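Local coordinates for DUF2442 domain-containing protein (Rhodospirillum rubrum ATCC 11170, PDB 3K8R) that is of unknown function but folds as two small antiparallel sheets packed around a short helix and pairs with a second copy of itself, at residues 49-54 with 86-91; 77-82 with 91-96. All coordinates share one frame; numbering follows the deposited sequence.

In the fold
Interactions 1 and 2 lie side by side, their centres about 4 Å apart, and both use the helix 90-94, which follows directly from strand 86-89; P91 belongs to both. Interaction 1 joins strand 48-51 of one sheet to strand 86-89 and the helix start, whereas interaction 2 sets the helix against strand 78-81, the sheet neighbour of 86-89. F51 CE1 packs on L79 CD1 (3.5 Å), and L93 touches F49, F51, L88 and L79, so the apolar patches are continuous. Polar links also connect them: L90 N is 2.8 Å from Y77 O, and D87 OD1 is 2.6 Å from H80 ND1, both probable hydrogen bonds. No active site is known; a bound 1,2-ethanediol, probably from the crystallisation liquor, adjoins S89.

Interaction 1. Residues 49-54 with 86-91; sequences FAFPPR and VDLSLP. With EDO (1,2-ethanediol), chain D.
F49 and F51 meet L90 and L88 between two antiparallel sheets, where strand 48-51, outermost in its own chain, faces strand 86-89 and the first turn of helix 90-94. The apolar part consists of two pairs. F49 CD2 lies 4.0 Å from L90 CD1, and the two side chains run past each other in opposite directions; with CG anti to the backbone N (chi1 176°), the F49 ring runs toward L93 and M94 and offers its CD2 side to L90 CD1. F51 CE2 approaches L88 CD1 at 4.2 Å, the side chains crossing at a slant; a chi1 of 66° sets the F51 ring where this meeting occurs. All four residues are buried, yet the segments bury just 129 Å² between them, and L93 fills in by touching F49, F51 and L88. Backbone bonding of 48-51 goes elsewhere: F49 and F51 pair with V41 and V39, while A50 joins an antiparallel ladder with a strand of the second subunit, continuing the sheet across the interface. The polar part concerns the ligand. The ethanediol is also hydrogen-bonded to I97 O, and the backbone S89 N donates a nearly straight hydrogen bond to O1 of 1,2-ethanediol, 2.8 Å long with an N-H...O angle of 167°.

Interaction 2. Residues 77-82 with 91-96; sequences YGLHWE and PGLMAG
P91 rests against Y77, just ahead of strand 78-81, on which the short helix 90-94 packs; this is the middle strand of an antiparallel three-stranded sheet, and the chain passes from it through strand 86-89 straight into the helix. The ring of P91 approaches with CD, which is 3.4 Å from Y77 O and 4.1 Å from Y77 CB, while P91 CG sits obliquely to the tyrosine ring. The meeting is thus one of van der Waals packing, at the partly exposed margin of the contact.

G92 supplies a backbone amide to the helix start: its N is hydrogen-bonded to the side-chain OG of S89, which occupies the N-cap position. One residue on, L93 turns inward and makes the buried part of the contact. Its CD1 lies 4.1 Å from L79 CD1, methyl against methyl, with the two side chains slanting across each other. Both leucines have CG anti to the carbonyl carbon (chi1 -70° for L93 and -61° for L79), and these torsions bring the branched ends together. L93 also touches F98. M94, a selenomethionine here, packs on F49 of its own chain and on F49 of the second subunit, so the helix also reaches the dimer interface.

A95 N makes weak backbone bonds to P91 O at 2.9 Å and to G92 O at 3.0 Å. G96 then leaves helical geometry with a positive phi of 92° and closes the helix in a Schellman motif, its N hydrogen-bonded to L93 O at 3.1 Å.

Interaction 1. Residues 49-54 with 86-91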
loop_
_atom_site.group_PDB
_atom_site.type_symbol
_atom_site.label_atom_id
_atom_site.label_comp_id
_atom_site.label_asym_id
_atom_site.label_seq_id
_atom_site.Cartn_x
_atom_site.Cartn_y
_atom_site.Cartn_z
ATOM N N PHE A 49 2.052 -3.568 -0.033
ATOM C CA PHE A 49 1.413 -2.609 -0.936
ATOM C C PHE A 49 1.197 -3.260 -2.297
ATOM O O PHE A 49 2.106 -3.879 -2.836
ATOM C CB PHE A 49 2.271 -1.349 -1.075
ATOM C CG PHE A 49 1.738 -0.342 -2.065
ATOM C CD1 PHE A 49 0.617 0.425 -1.762
ATOM C CD2 PHE A 49 2.377 -0.135 -3.273
ATOM C CE1 PHE A 49 0.130 1.357 -2.658
ATOM C CE2 PHE A 49 1.898 0.795 -4.172
ATOM C CZ PHE A 49 0.766 1.544 -3.860
ATOM N N ALA A 50 -0.014 -3.139 -2.834
ATOM C CA ALA A 50 -0.332 -3.704 -4.147
ATOM C C ALA A 50 -0.879 -2.600 -5.028
ATOM O O ALA A 50 -1.737 -1.835 -4.582
ATOM C CB ALA A 50 -1.353 -4.832 -4.024
ATOM N N PHE A 51 -0.378 -2.505 -6.259
ATOM C CA PHE A 51 -0.882 -1.524 -7.228
ATOM C C PHE A 51 -1.042 -2.187 -8.584
ATOM O O PHE A 51 -0.253 -3.072 -8.934
ATOM C CB PHE A 51 0.058 -0.340 -7.352
ATOM C CG PHE A 51 1.397 -0.680 -7.955
ATOM C CD1 PHE A 51 2.414 -1.211 -7.173
ATOM C CD2 PHE A 51 1.651 -0.444 -9.302
ATOM C CE1 PHE A 51 3.666 -1.523 -7.729
ATOM C CE2 PHE A 51 2.901 -0.750 -9.869
ATOM C CZ PHE A 51 3.910 -1.290 -9.080
ATOM N N PRO A 52 -2.090 -1.811 -9.333
ATOM C CA PRO A 52 -2.242 -2.334 -10.687
ATOM C C PRO A 52 -1.277 -1.580 -11.587
ATOM O O PRO A 52 -1.488 -0.397 -11.835
ATOM C CB PRO A 52 -3.686 -1.998 -11.040
ATOM C CG PRO A 52 -4.039 -0.878 -10.155
ATOM C CD PRO A 52 -3.297 -1.101 -8.887
ATOM N N PRO A 53 -0.232 -2.260 -12.082
ATOM C CA PRO A 53 0.830 -1.621 -12.858
ATOM C C PRO A 53 0.414 -0.958 -14.180
ATOM O O PRO A 53 1.100 -0.030 -14.620
ATOM C CB PRO A 53 1.805 -2.768 -13.119
ATOM C CG PRO A 53 0.935 -3.963 -13.177
ATOM C CD PRO A 53 -0.173 -3.729 -12.193
ATOM N N ARG A 54 -0.679 -1.397 -14.808
ATOM C CA ARG A 54 -1.114 -0.769 -16.074
ATOM C C ARG A 54 -1.674 0.637 -15.895
ATOM O O ARG A 54 -1.984 1.289 -16.881
ATOM C CB ARG A 54 -2.082 -1.658 -16.858
ATOM C CG ARG A 54 -1.406 -2.918 -17.356
ATOM C CD ARG A 54 -2.275 -3.758 -18.258
ATOM N NE ARG A 54 -1.519 -4.911 -18.753
ATOM C CZ ARG A 54 -1.491 -6.116 -18.193
ATOM N NH1 ARG A 54 -2.197 -6.377 -17.106
ATOM N NH2 ARG A 54 -0.751 -7.077 -18.732
ATOM N N VAL A 86 11.629 1.137 -17.650
ATOM C CA VAL A 86 10.674 1.884 -16.842
ATOM C C VAL A 86 11.129 1.880 -15.386
ATOM O O VAL A 86 11.583 0.857 -14.875
ATOM C CB VAL A 86 9.255 1.315 -16.967
ATOM C CG1 VAL A 86 8.341 1.930 -15.921
ATOM C CG2 VAL A 86 8.726 1.546 -18.385
ATOM N N ASP A 87 11.038 3.047 -14.748
ATOM C CA ASP A 87 11.395 3.231 -13.339
ATOM C C ASP A 87 10.279 3.964 -12.603
ATOM O O ASP A 87 9.901 5.069 -12.971
ATOM C CB ASP A 87 12.729 3.970 -13.206
ATOM C CG ASP A 87 13.921 3.058 -13.434
ATOM O OD1 ASP A 87 13.878 1.906 -12.968
ATOM O OD2 ASP A 87 14.911 3.488 -14.052
ATOM N N LEU A 88 9.733 3.327 -11.580
ATOM C CA LEU A 88 8.645 3.916 -10.825
ATOM C C LEU A 88 9.142 4.131 -9.413
ATOM O O LEU A 88 10.028 3.410 -8.948
ATOM C CB LEU A 88 7.423 2.991 -10.816
ATOM C CG LEU A 88 6.854 2.541 -12.170
ATOM C CD1 LEU A 88 5.779 1.477 -11.965
ATOM C CD2 LEU A 88 6.312 3.712 -12.990
ATOM N N SER A 89 8.569 5.128 -8.740
ATOM C CA SER A 89 8.907 5.450 -7.356
ATOM C C SER A 89 7.924 4.759 -6.447
ATOM O O SER A 89 6.734 4.876 -6.668
ATOM C CB SER A 89 8.797 6.955 -7.141
ATOM O OG SER A 89 8.821 7.269 -5.768
ATOM N N LEU A 90 8.394 4.033 -5.437
ATOM C CA LEU A 90 7.475 3.361 -4.492
ATOM C C LEU A 90 6.719 4.401 -3.659
ATOM O O LEU A 90 5.483 4.349 -3.563
ATOM C CB LEU A 90 8.220 2.367 -3.591
ATOM C CG LEU A 90 7.466 1.662 -2.461
ATOM C CD1 LEU A 90 6.256 0.864 -2.975
ATOM C CD2 LEU A 90 8.441 0.759 -1.717
ATOM N N PRO A 91 7.450 5.364 -3.066
ATOM C CA PRO A 91 6.730 6.377 -2.298
ATOM C C PRO A 91 5.707 7.116 -3.152
ATOM O O PRO A 91 4.613 7.414 -2.665
ATOM C CB PRO A 91 7.837 7.322 -1.829
ATOM C CG PRO A 91 9.082 6.502 -1.850
ATOM C CD PRO A 91 8.914 5.536 -2.972
HETATM C C1 EDO D . 7.146 8.018 -10.455
HETATM O O1 EDO D . 6.869 6.614 -10.365
HETATM C C2 EDO D . 6.032 8.834 -9.795
HETATM O O2 EDO D . 5.099 7.982 -9.106
#

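Interaction 2. Residues 77-82 with 91-96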
loop_
_atom_site.group_PDB
_atom_site.type_symbol
_atom_site.label_atom_id
_atom_site.label_comp_id
_atom_site.label_asym_id
_atom_site.label_seq_id
_atom_site.Cartn_x
_atom_site.Cartn_y
_atom_site.Cartn_z
ATOM N N TYR A 77 13.608 2.063 -2.860
ATOM C CA TYR A 77 12.480 2.966 -3.095
ATOM C C TYR A 77 12.021 2.995 -4.554
ATOM O O TYR A 77 11.096 3.738 -4.903
ATOM C CB TYR A 77 12.844 4.386 -2.665
ATOM C CG TYR A 77 13.388 4.487 -1.254
ATOM C CD1 TYR A 77 12.535 4.472 -0.143
ATOM C CD2 TYR A 77 14.762 4.613 -1.026
ATOM C CE1 TYR A 77 13.039 4.568 1.156
ATOM C CE2 TYR A 77 15.275 4.711 0.268
ATOM C CZ TYR A 77 14.411 4.691 1.350
ATOM O OH TYR A 77 14.935 4.779 2.620
ATOM N N GLY A 78 12.651 2.186 -5.403
ATOM C CA GLY A 78 12.311 2.144 -6.819
ATOM C C GLY A 78 12.089 0.755 -7.402
ATOM O O GLY A 78 12.838 -0.194 -7.120
ATOM N N LEU A 79 11.043 0.657 -8.222
ATOM C CA LEU A 79 10.710 -0.554 -8.946
ATOM C C LEU A 79 11.207 -0.342 -10.377
ATOM O O LEU A 79 10.932 0.697 -10.991
ATOM C CB LEU A 79 9.209 -0.809 -8.895
ATOM C CG LEU A 79 8.678 -1.009 -7.469
ATOM C CD1 LEU A 79 7.162 -1.158 -7.457
ATOM C CD2 LEU A 79 9.373 -2.211 -6.824
ATOM N N HIS A 80 11.943 -1.326 -10.894
ATOM C CA HIS A 80 12.598 -1.224 -12.192
ATOM C C HIS A 80 12.224 -2.372 -13.123
ATOM O O HIS A 80 12.046 -3.510 -12.686
ATOM C CB HIS A 80 14.126 -1.201 -11.945
ATOM C CG HIS A 80 14.977 -1.223 -13.189
ATOM N ND1 HIS A 80 15.208 -0.103 -13.965
ATOM C CD2 HIS A 80 15.707 -2.220 -13.749
ATOM C CE1 HIS A 80 16.006 -0.418 -14.970
ATOM N NE2 HIS A 80 16.325 -1.697 -14.862
ATOM N N TRP A 81 12.074 -2.035 -14.406
ATOM C CA TRP A 81 11.867 -2.997 -15.495
ATOM C C TRP A 81 12.966 -2.698 -16.521
ATOM O O TRP A 81 12.934 -1.669 -17.194
ATOM C CB TRP A 81 10.480 -2.870 -16.125
ATOM C CG TRP A 81 9.341 -3.400 -15.272
ATOM C CD1 TRP A 81 8.701 -4.608 -15.401
ATOM C CD2 TRP A 81 8.714 -2.733 -14.177
ATOM N NE1 TRP A 81 7.713 -4.723 -14.459
ATOM C CE2 TRP A 81 7.701 -3.586 -13.692
ATOM C CE3 TRP A 81 8.911 -1.496 -13.555
ATOM C CZ2 TRP A 81 6.889 -3.237 -12.614
ATOM C CZ3 TRP A 81 8.100 -1.148 -12.488
ATOM C CH2 TRP A 81 7.102 -2.011 -12.030
ATOM N N GLU A 82 13.943 -3.600 -16.605
ATOM C CA GLU A 82 15.124 -3.438 -17.448
ATOM C C GLU A 82 14.796 -3.272 -18.931
ATOM O O GLU A 82 14.966 -2.185 -19.483
ATOM C CB GLU A 82 16.055 -4.642 -17.250
ATOM C CG GLU A 82 17.446 -4.486 -17.854
ATOM C CD GLU A 82 18.307 -3.563 -17.031
ATOM O OE1 GLU A 82 18.386 -3.789 -15.798
ATOM O OE2 GLU A 82 18.905 -2.628 -17.609
ATOM N N PRO A 91 7.450 5.364 -3.066
ATOM C CA PRO A 91 6.730 6.377 -2.298
ATOM C C PRO A 91 5.707 7.116 -3.152
ATOM O O PRO A 91 4.613 7.414 -2.665
ATOM C CB PRO A 91 7.837 7.322 -1.829
ATOM C CG PRO A 91 9.082 6.502 -1.850
ATOM C CD PRO A 91 8.914 5.536 -2.972
ATOM N N GLY A 92 6.065 7.402 -4.405
ATOM C CA GLY A 92 5.165 8.078 -5.337
ATOM C C GLY A 92 3.911 7.252 -5.547
ATOM O O GLY A 92 2.795 7.755 -5.422
ATOM N N LEU A 93 4.099 5.969 -5.839
ATOM C CA LEU A 93 2.984 5.052 -6.052
ATOM C C LEU A 93 2.111 4.965 -4.801
ATOM O O LEU A 93 0.892 4.924 -4.889
ATOM C CB LEU A 93 3.485 3.652 -6.452
ATOM C CG LEU A 93 4.109 3.474 -7.844
ATOM C CD1 LEU A 93 4.608 2.049 -8.027
ATOM C CD2 LEU A 93 3.125 3.816 -8.941
HETATM N N MSE A 94 2.737 4.958 -3.629
HETATM C CA MSE A 94 1.977 4.878 -2.381
HETATM C C MSE A 94 1.255 6.196 -2.075
HETATM O O MSE A 94 0.269 6.207 -1.353
HETATM C CB MSE A 94 2.881 4.415 -1.230
HETATM C CG MSE A 94 3.452 3.012 -1.499
HETATM SE SE MSE A 94 4.380 2.159 -0.028
HETATM C CE MSE A 94 2.951 2.002 1.259
ATOM N N ALA A 95 1.734 7.294 -2.656
ATOM C CA ALA A 95 1.103 8.602 -2.494
ATOM C C ALA A 95 -0.051 8.769 -3.478
ATOM O O ALA A 95 -0.790 9.756 -3.413
ATOM C CB ALA A 95 2.118 9.703 -2.716
ATOM N N GLY A 96 -0.202 7.816 -4.395
ATOM C CA GLY A 96 -1.233 7.893 -5.417
ATOM C C GLY A 96 -0.740 8.565 -6.689
ATOM O O GLY A 96 -1.535 8.912 -7.554
#